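Local coordinates for hypothetical 19.5 KDA protein IN emre-rus intergenic region (Escherichia coli, PDB 1FUX) that is of unknown function but belongs to the phosphatidylethanolamine-binding protein family and is a periplasmic bacterial homologue of a Raf kinase inhibitor protein, at residues L36-V41 and A73-L78; W64-V69 and A104-A109; W125-E130 and Y145-N150. All coordinates share one frame; numbering follows the deposited sequence.

Interaction 1. Residues L36-V41 and A73-L78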
loop_
_atom_site.group_PDB
_atom_site.type_symbol
_atom_site.label_atom_id
_atom_site.label_comp_id
_atom_site.label_asym_id
_atom_site.label_seq_id
_atom_site.Cartn_x
_atom_site.Cartn_y
_atom_site.Cartn_z
ATOM N N LEU A 36 -0.670 22.845 7.164
ATOM C CA LEU A 36 -0.518 22.211 8.475
ATOM C C LEU A 36 0.550 22.978 9.266
ATOM O O LEU A 36 1.626 23.308 8.771
ATOM C CB LEU A 36 -0.009 20.744 8.371
ATOM C CG LEU A 36 -0.971 19.808 7.608
ATOM C CD1 LEU A 36 -0.303 18.488 7.188
ATOM C CD2 LEU A 36 -2.229 19.497 8.409
ATOM N N THR A 37 0.229 23.266 10.534
ATOM C CA THR A 37 1.223 23.938 11.375
ATOM C C THR A 37 1.316 23.113 12.705
ATOM O O THR A 37 0.272 22.987 13.325
ATOM C CB THR A 37 0.760 25.355 11.779
ATOM O OG1 THR A 37 0.402 26.075 10.585
ATOM C CG2 THR A 37 1.871 26.104 12.530
ATOM N N TRP A 38 2.487 22.709 13.018
ATOM C CA TRP A 38 2.622 21.931 14.264
ATOM C C TRP A 38 3.385 22.671 15.349
ATOM O O TRP A 38 4.253 23.523 15.093
ATOM C CB TRP A 38 3.264 20.600 13.910
ATOM C CG TRP A 38 4.508 20.584 13.107
ATOM C CD1 TRP A 38 5.782 20.528 13.564
ATOM C CD2 TRP A 38 4.627 20.560 11.663
ATOM N NE1 TRP A 38 6.691 20.451 12.549
ATOM C CE2 TRP A 38 5.978 20.470 11.351
ATOM C CE3 TRP A 38 3.681 20.590 10.613
ATOM C CZ2 TRP A 38 6.500 20.427 10.043
ATOM C CZ3 TRP A 38 4.196 20.545 9.311
ATOM C CH2 TRP A 38 5.579 20.468 9.019
ATOM N N SER A 39 3.143 22.207 16.571
ATOM C CA SER A 39 3.783 22.821 17.735
ATOM C C SER A 39 3.964 21.775 18.822
ATOM O O SER A 39 3.550 20.608 18.707
ATOM C CB SER A 39 2.904 23.958 18.260
ATOM O OG SER A 39 1.774 23.359 18.934
ATOM N N GLY A 40 4.573 22.198 19.934
ATOM C CA GLY A 40 4.817 21.176 20.978
ATOM C C GLY A 40 5.927 20.283 20.467
ATOM O O GLY A 40 6.028 19.137 20.931
ATOM N N VAL A 41 6.831 20.703 19.586
ATOM C CA VAL A 41 7.815 19.758 19.116
ATOM C C VAL A 41 8.599 19.176 20.301
ATOM O O VAL A 41 9.102 19.887 21.148
ATOM C CB VAL A 41 8.721 20.055 17.946
ATOM C CG1 VAL A 41 8.184 21.173 17.067
ATOM C CG2 VAL A 41 10.195 20.147 18.216
ATOM N N ALA A 73 14.214 19.838 10.873
ATOM C CA ALA A 73 13.752 20.080 12.233
ATOM C C ALA A 73 13.459 21.553 12.491
ATOM O O ALA A 73 12.718 21.804 13.418
ATOM C CB ALA A 73 14.763 19.641 13.301
ATOM N N THR A 74 13.976 22.468 11.683
ATOM C CA THR A 74 13.650 23.879 11.842
ATOM C C THR A 74 12.335 24.327 11.215
ATOM O O THR A 74 11.976 25.510 11.414
ATOM C CB THR A 74 14.705 24.793 11.192
ATOM O OG1 THR A 74 15.244 24.229 10.006
ATOM C CG2 THR A 74 15.854 25.033 12.179
ATOM N N VAL A 75 11.640 23.477 10.450
ATOM C CA VAL A 75 10.366 23.953 9.901
ATOM C C VAL A 75 9.182 23.435 10.686
ATOM O O VAL A 75 9.092 22.256 11.081
ATOM C CB VAL A 75 10.318 23.897 8.384
ATOM C CG1 VAL A 75 11.646 23.679 7.627
ATOM C CG2 VAL A 75 9.210 23.060 7.793
ATOM N N THR A 76 8.156 24.245 10.925
ATOM C CA THR A 76 6.968 23.872 11.683
ATOM C C THR A 76 5.702 24.122 10.866
ATOM O O THR A 76 4.590 24.180 11.357
ATOM C CB THR A 76 6.808 24.496 13.089
ATOM O OG1 THR A 76 6.948 25.927 12.994
ATOM C CG2 THR A 76 7.829 23.958 14.069
ATOM N N TYR A 77 5.889 24.099 9.516
ATOM C CA TYR A 77 4.739 24.435 8.702
ATOM C C TYR A 77 4.847 23.904 7.270
ATOM O O TYR A 77 5.925 24.058 6.783
ATOM C CB TYR A 77 4.874 25.967 8.480
ATOM C CG TYR A 77 3.822 26.589 7.598
ATOM C CD1 TYR A 77 2.486 26.448 7.946
ATOM C CD2 TYR A 77 4.136 27.314 6.440
ATOM C CE1 TYR A 77 1.454 26.978 7.216
ATOM C CE2 TYR A 77 3.114 27.879 5.690
ATOM C CZ TYR A 77 1.804 27.705 6.077
ATOM O OH TYR A 77 0.767 28.270 5.375
ATOM N N LEU A 78 3.757 23.464 6.742
ATOM C CA LEU A 78 3.620 23.119 5.341
ATOM C C LEU A 78 2.542 24.053 4.802
ATOM O O LEU A 78 1.377 24.024 5.184
ATOM C CB LEU A 78 3.177 21.664 5.117
ATOM C CG LEU A 78 4.301 20.643 5.316
ATOM C CD1 LEU A 78 3.816 19.265 4.803
ATOM C CD2 LEU A 78 5.585 21.013 4.644
#
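Leu36 and Leu78 form a hydrogen-bonded antiparallel pair, Leu36 N donating to Leu78 O and Leu78 N returning to Leu36 O at 2.9 Å. A third backbone bond, from Trp38 N to Thr76 O (3.1 Å), extends the pairing. Between these bonds lies the non-hydrogen-bonded pair Thr37 and Tyr77, where Thr37 OG1 meets the ring edge at Tyr77 CD1, 3.4 Å away.

The apolar part belongs to Trp38. Its CG stands between the backbone N and the carbonyl carbon (chi1 51°), and the indole lies against the main chain of residues 75-78. Thr76 CA makes a CH-pi contact 3.7 Å from the centroid of the Trp38 five-membered ring, while Tyr77 N sits over the same indole face nearer the rim. At the edge, Trp38 CH2 meets Leu78 CG at 3.9 Å. An alanine in place of Trp38 would probably open a gap against the backbone of Thr76 and Tyr77 and deprive Leu78 of an apolar neighbour.

Strand 36-39 is the middle strand of a small antiparallel sheet, between 4-6 and 77-78. Leu36 and Leu78 both pack on Val50 of strand 47-54, and Trp38 meets the Phe48 ring.

Interaction 2. Residues W64-V69 and A104-A109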
loop_
_atom_site.group_PDB
_atom_site.type_symbol
_atom_site.label_atom_id
_atom_site.label_comp_id
_atom_site.label_asym_id
_atom_site.label_seq_id
_atom_site.Cartn_x
_atom_site.Cartn_y
_atom_site.Cartn_z
ATOM N N TRP A 64 -2.734 5.067 0.724
ATOM C CA TRP A 64 -1.767 6.132 1.081
ATOM C C TRP A 64 -2.000 7.317 0.162
ATOM O O TRP A 64 -1.839 7.222 -1.043
ATOM C CB TRP A 64 -0.337 5.626 0.889
ATOM C CG TRP A 64 0.072 4.602 1.907
ATOM C CD1 TRP A 64 0.204 3.244 1.766
ATOM C CD2 TRP A 64 0.436 4.895 3.271
ATOM N NE1 TRP A 64 0.603 2.698 2.962
ATOM C CE2 TRP A 64 0.773 3.682 3.895
ATOM C CE3 TRP A 64 0.493 6.077 4.027
ATOM C CZ2 TRP A 64 1.149 3.591 5.236
ATOM C CZ3 TRP A 64 0.907 5.986 5.350
ATOM C CH2 TRP A 64 1.238 4.772 5.961
ATOM N N HIS A 65 -2.424 8.473 0.662
ATOM C CA HIS A 65 -2.689 9.648 -0.164
ATOM C C HIS A 65 -1.481 10.564 -0.265
ATOM O O HIS A 65 -1.368 11.346 -1.230
ATOM C CB HIS A 65 -3.852 10.423 0.525
ATOM C CG HIS A 65 -5.177 9.773 0.202
ATOM N ND1 HIS A 65 -5.977 10.131 -0.861
ATOM C CD2 HIS A 65 -5.836 8.784 0.859
ATOM C CE1 HIS A 65 -7.074 9.367 -0.866
ATOM N NE2 HIS A 65 -6.997 8.510 0.184
ATOM N N TRP A 66 -0.588 10.531 0.721
ATOM C CA TRP A 66 0.599 11.406 0.623
ATOM C C TRP A 66 1.669 10.961 1.589
ATOM O O TRP A 66 1.303 10.567 2.714
ATOM C CB TRP A 66 0.139 12.805 1.123
ATOM C CG TRP A 66 1.115 13.918 0.833
ATOM C CD1 TRP A 66 2.090 13.973 -0.131
ATOM C CD2 TRP A 66 1.081 15.222 1.460
ATOM N NE1 TRP A 66 2.671 15.232 -0.113
ATOM C CE2 TRP A 66 2.074 15.995 0.861
ATOM C CE3 TRP A 66 0.314 15.767 2.493
ATOM C CZ2 TRP A 66 2.386 17.320 1.257
ATOM C CZ3 TRP A 66 0.581 17.104 2.881
ATOM C CH2 TRP A 66 1.606 17.870 2.253
ATOM N N THR A 67 2.943 11.074 1.283
ATOM C CA THR A 67 3.986 10.853 2.279
ATOM C C THR A 67 5.026 11.955 1.979
ATOM O O THR A 67 5.463 12.052 0.829
ATOM C CB THR A 67 4.714 9.481 2.263
ATOM O OG1 THR A 67 5.362 9.297 1.008
ATOM C CG2 THR A 67 3.744 8.320 2.469
ATOM N N VAL A 68 5.470 12.646 3.018
ATOM C CA VAL A 68 6.526 13.637 2.844
ATOM C C VAL A 68 7.493 13.426 4.043
ATOM O O VAL A 68 6.955 13.369 5.139
ATOM C CB VAL A 68 6.156 15.112 3.127
ATOM C CG1 VAL A 68 7.316 16.033 2.697
ATOM C CG2 VAL A 68 4.874 15.509 2.502
ATOM N N VAL A 69 8.772 13.284 3.759
ATOM C CA VAL A 69 9.656 13.042 4.905
ATOM C C VAL A 69 10.842 13.984 4.750
ATOM O O VAL A 69 10.968 14.704 3.745
ATOM C CB VAL A 69 10.140 11.598 5.029
ATOM C CG1 VAL A 69 8.992 10.569 5.093
ATOM C CG2 VAL A 69 11.022 11.196 3.862
ATOM N N ALA A 104 4.576 10.617 -6.738
ATOM C CA ALA A 104 5.184 11.212 -5.555
ATOM C C ALA A 104 4.631 12.633 -5.321
ATOM O O ALA A 104 5.175 13.602 -5.822
ATOM C CB ALA A 104 6.694 11.259 -5.804
ATOM N N GLY A 105 3.597 12.735 -4.521
ATOM C CA GLY A 105 2.919 14.041 -4.334
ATOM C C GLY A 105 1.616 13.708 -3.631
ATOM O O GLY A 105 1.314 12.522 -3.320
ATOM N N PHE A 106 0.904 14.719 -3.205
ATOM C CA PHE A 106 -0.377 14.577 -2.537
ATOM C C PHE A 106 -1.436 14.232 -3.556
ATOM O O PHE A 106 -1.532 14.799 -4.626
ATOM C CB PHE A 106 -0.824 15.946 -1.945
ATOM C CG PHE A 106 -2.232 15.961 -1.416
ATOM C CD1 PHE A 106 -2.471 15.439 -0.122
ATOM C CD2 PHE A 106 -3.280 16.484 -2.153
ATOM C CE1 PHE A 106 -3.748 15.497 0.422
ATOM C CE2 PHE A 106 -4.543 16.532 -1.618
ATOM C CZ PHE A 106 -4.779 16.045 -0.328
ATOM N N GLY A 107 -2.255 13.243 -3.192
ATOM C CA GLY A 107 -3.420 12.895 -4.021
ATOM C C GLY A 107 -4.634 12.958 -3.087
ATOM O O GLY A 107 -4.595 12.408 -1.976
ATOM N N GLY A 108 -5.675 13.716 -3.470
ATOM C CA GLY A 108 -6.794 13.946 -2.560
ATOM C C GLY A 108 -7.793 12.819 -2.416
ATOM O O GLY A 108 -7.536 11.692 -2.804
ATOM N N ALA A 109 -8.903 13.108 -1.746
ATOM C CA ALA A 109 -9.885 12.075 -1.471
ATOM C C ALA A 109 -10.612 11.676 -2.753
ATOM O O ALA A 109 -10.912 12.550 -3.549
ATOM C CB ALA A 109 -10.876 12.617 -0.434
HETATM O O HOH W 1 3.410 11.174 -1.457
#
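Trp66 lays its indole against the backbone and ring of Phe106, and the contact can be traced outward from its CB. Trp66 CB meets Phe106 CD1 at 3.9 Å. Beyond it CG is anti to the backbone N (chi1 -168°) and lies near Phe106 CA. Trp66 CD1 approaches the peptide linking Gly105 to Phe106, with Phe106 N 3.4 Å away. Phe106 CB stands almost exactly on the normal through the five-membered ring, 3.8 Å from its centroid, in a CH-pi contact. Over the six-membered ring, on the same face, CE3 touches Phe106 CD1 at 3.8 Å, part of an offset edge-to-face stack in which the Phe106 edge is turned to the face of Trp66 and the planes stand at 85°. The opposite indole face carries Val68 CG2, so the ring is held between Val68 and Phe106. On the pyrrole side, NE1 hydrogen-bonds to Gln96 OE1, and at the far end CH2 reaches Leu78.

The backbone and His65 add the polar grip. Gly107 N donates to His65 O at 2.9 Å, while His65 ND1 donates to Gly107 O, also at 2.9 Å; this oxygen lies in the imidazole plane, although the donor stands 43° out of the carbonyl plane. A water accepts from Thr67 N (2.8 Å) and also lies within hydrogen-bonding distance of Gly105 O, linking strand and loop. His65 and Trp66 both face Val52, forming a classic beta bulge in strand 63-72.

All the touching residues are buried, and the bonds to His65 O and ND1 supply partners for polar atoms shut away from solvent. The bond from ND1 would probably fix the rotation of the imidazole, while Gln96 and the two packed faces restrain the indole.

Interaction 3. Residues W125-E130 and Y145-N150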
loop_
_atom_site.group_PDB
_atom_site.type_symbol
_atom_site.label_atom_id
_atom_site.label_comp_id
_atom_site.label_asym_id
_atom_site.label_seq_id
_atom_site.Cartn_x
_atom_site.Cartn_y
_atom_site.Cartn_z
ATOM N N TRP A 125 4.566 13.613 12.065
ATOM C CA TRP A 125 5.500 12.820 12.815
ATOM C C TRP A 125 6.760 13.600 13.192
ATOM O O TRP A 125 7.373 14.202 12.313
ATOM C CB TRP A 125 6.041 11.610 12.020
ATOM C CG TRP A 125 4.975 10.772 11.382
ATOM C CD1 TRP A 125 4.078 11.162 10.419
ATOM C CD2 TRP A 125 4.723 9.373 11.608
ATOM N NE1 TRP A 125 3.241 10.116 10.062
ATOM C CE2 TRP A 125 3.660 9.002 10.748
ATOM C CE3 TRP A 125 5.327 8.428 12.443
ATOM C CZ2 TRP A 125 3.184 7.694 10.723
ATOM C CZ3 TRP A 125 4.828 7.138 12.420
ATOM C CH2 TRP A 125 3.792 6.794 11.562
ATOM N N ALA A 126 7.146 13.498 14.450
ATOM C CA ALA A 126 8.385 14.052 14.977
ATOM C C ALA A 126 9.346 12.860 15.055
ATOM O O ALA A 126 9.033 11.875 15.752
ATOM C CB ALA A 126 8.290 14.645 16.370
ATOM N N LEU A 127 10.428 12.898 14.316
ATOM C CA LEU A 127 11.313 11.742 14.288
ATOM C C LEU A 127 12.672 11.999 14.939
ATOM O O LEU A 127 13.239 13.103 14.868
ATOM C CB LEU A 127 11.523 11.341 12.835
ATOM C CG LEU A 127 10.230 11.203 12.004
ATOM C CD1 LEU A 127 10.581 11.173 10.529
ATOM C CD2 LEU A 127 9.424 10.002 12.449
ATOM N N LYS A 128 13.243 10.892 15.443
ATOM C CA LYS A 128 14.548 10.927 16.080
ATOM C C LYS A 128 15.719 10.834 15.129
ATOM O O LYS A 128 16.867 10.728 15.593
ATOM C CB LYS A 128 14.662 9.773 17.098
ATOM C CG LYS A 128 14.873 8.395 16.473
ATOM C CD LYS A 128 14.807 7.340 17.575
ATOM C CE LYS A 128 14.535 5.946 17.032
ATOM N NZ LYS A 128 13.864 5.093 18.065
ATOM N N THR A 129 15.539 10.898 13.821
ATOM C CA THR A 129 16.603 10.842 12.856
ATOM C C THR A 129 16.521 12.027 11.876
ATOM O O THR A 129 15.406 12.479 11.637
ATOM C CB THR A 129 16.519 9.608 11.933
ATOM O OG1 THR A 129 15.976 8.531 12.698
ATOM C CG2 THR A 129 17.904 9.325 11.401
ATOM N N GLU A 130 17.657 12.496 11.400
ATOM C CA GLU A 130 17.647 13.605 10.455
ATOM C C GLU A 130 17.199 13.196 9.059
ATOM O O GLU A 130 16.588 14.013 8.368
ATOM C CB GLU A 130 19.028 14.258 10.359
ATOM C CG GLU A 130 19.245 15.103 9.119
ATOM C CD GLU A 130 20.662 15.616 8.948
ATOM O OE1 GLU A 130 21.040 16.518 9.740
ATOM O OE2 GLU A 130 21.361 15.115 8.041
ATOM N N TYR A 145 7.125 2.022 7.397
ATOM C CA TYR A 145 8.029 1.171 8.145
ATOM C C TYR A 145 9.054 2.073 8.822
ATOM O O TYR A 145 9.193 2.010 10.048
ATOM C CB TYR A 145 8.739 0.190 7.194
ATOM C CG TYR A 145 9.559 -0.808 7.999
ATOM C CD1 TYR A 145 8.952 -1.941 8.512
ATOM C CD2 TYR A 145 10.905 -0.610 8.245
ATOM C CE1 TYR A 145 9.682 -2.860 9.259
ATOM C CE2 TYR A 145 11.643 -1.525 8.982
ATOM C CZ TYR A 145 11.015 -2.640 9.489
ATOM O OH TYR A 145 11.745 -3.563 10.215
HETATM N N MSE A 146 9.691 2.937 8.018
HETATM C CA MSE A 146 10.704 3.821 8.564
HETATM C C MSE A 146 10.208 4.868 9.537
HETATM O O MSE A 146 11.055 5.219 10.392
HETATM C CB MSE A 146 11.508 4.515 7.456
HETATM C CG MSE A 146 12.279 3.515 6.617
HETATM SE SE MSE A 146 13.072 4.280 5.067
HETATM C CE MSE A 146 11.610 4.760 4.189
ATOM N N LEU A 147 9.018 5.415 9.390
ATOM C CA LEU A 147 8.526 6.401 10.349
ATOM C C LEU A 147 8.217 5.749 11.688
ATOM O O LEU A 147 8.521 6.265 12.783
ATOM C CB LEU A 147 7.243 7.073 9.821
ATOM C CG LEU A 147 7.451 7.834 8.487
ATOM C CD1 LEU A 147 6.174 8.536 8.039
ATOM C CD2 LEU A 147 8.554 8.856 8.668
ATOM N N ASN A 148 7.566 4.564 11.639
ATOM C CA ASN A 148 7.253 3.942 12.939
ATOM C C ASN A 148 8.530 3.595 13.690
ATOM O O ASN A 148 8.479 3.649 14.919
ATOM C CB ASN A 148 6.377 2.714 12.835
ATOM C CG ASN A 148 4.920 3.053 12.682
ATOM O OD1 ASN A 148 4.246 3.817 13.393
ATOM N ND2 ASN A 148 4.366 2.396 11.675
ATOM N N ALA A 149 9.609 3.219 13.053
ATOM C CA ALA A 149 10.893 2.910 13.655
ATOM C C ALA A 149 11.624 4.132 14.201
ATOM O O ALA A 149 12.553 4.037 15.011
ATOM C CB ALA A 149 11.806 2.272 12.592
ATOM N N ASN A 150 11.275 5.323 13.714
ATOM C CA ASN A 150 11.966 6.552 14.149
ATOM C C ASN A 150 11.050 7.512 14.860
ATOM O O ASN A 150 11.445 8.644 15.217
ATOM C CB ASN A 150 12.597 7.186 12.903
ATOM C CG ASN A 150 13.713 6.328 12.350
ATOM O OD1 ASN A 150 14.835 6.371 12.854
ATOM N ND2 ASN A 150 13.487 5.512 11.339
#
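Leu147 sits over one face of the Trp125 indole and forms the close-packed side of this contact. Its CB is 3.6 Å from the centroid of the six-membered ring in a CH-pi contact, and CD1 lies over the middle of the indole, nearest CE2 at 3.7 Å. The other methyl, CD2, meets Leu127 CD1 at 3.6 Å, so the leucine spans two side chains of strand 118-127. Trp125 NE1 is hydrogen-bonded to Thr51 OG1, which fastens the pyrrole part of the ring to strand 47-54.

The other side is looser. Asn148 OD1 approaches the Trp125 edge in the ring plane, 3.5 Å from CZ3, and the same asparagine packs on Pro58 of the second subunit. Lys128, exposed to solvent, extends its chain alongside Ala149 and Asn150, with CE 3.4 Å from Ala149 O.

Lys128 N donates to Asn150 O (2.9 Å). The Asn150 side chain turns back on its own segment, ND2 giving a 2.6 Å bond in the amide plane to Met146 O (a selenomethionine). Apolar packing seats the helix on the sheet, the backbone bond ties Asn150 to the residue just after strand 118-127, and the ND2 bond would probably fix the Asn150 amide rotation.

Overall arrangement
From the N terminus, the chain first passes 36-41 and then strand 47-54 before reaching 64-69. Interaction 1 closes the loop when 73-78 returns to pair with 36-41, but 64-69 lies inside that loop and finds its partner only at 104-109, so interactions 1 and 2 cross along the chain. Interaction 3 follows in series, closing the short excursion from 125-130 through the helix to 145-150. Interaction 1 belongs to the small three-stranded sheet; interactions 2 and 3 both reach the five-stranded one. Leu78 CD1 packs on Trp66 CH2, linking the first two, and Val69 CG1 on Leu147 CD2 links the second to the third. Interactions 1 and 3 do not touch, their nearest atoms being about 6 Å apart.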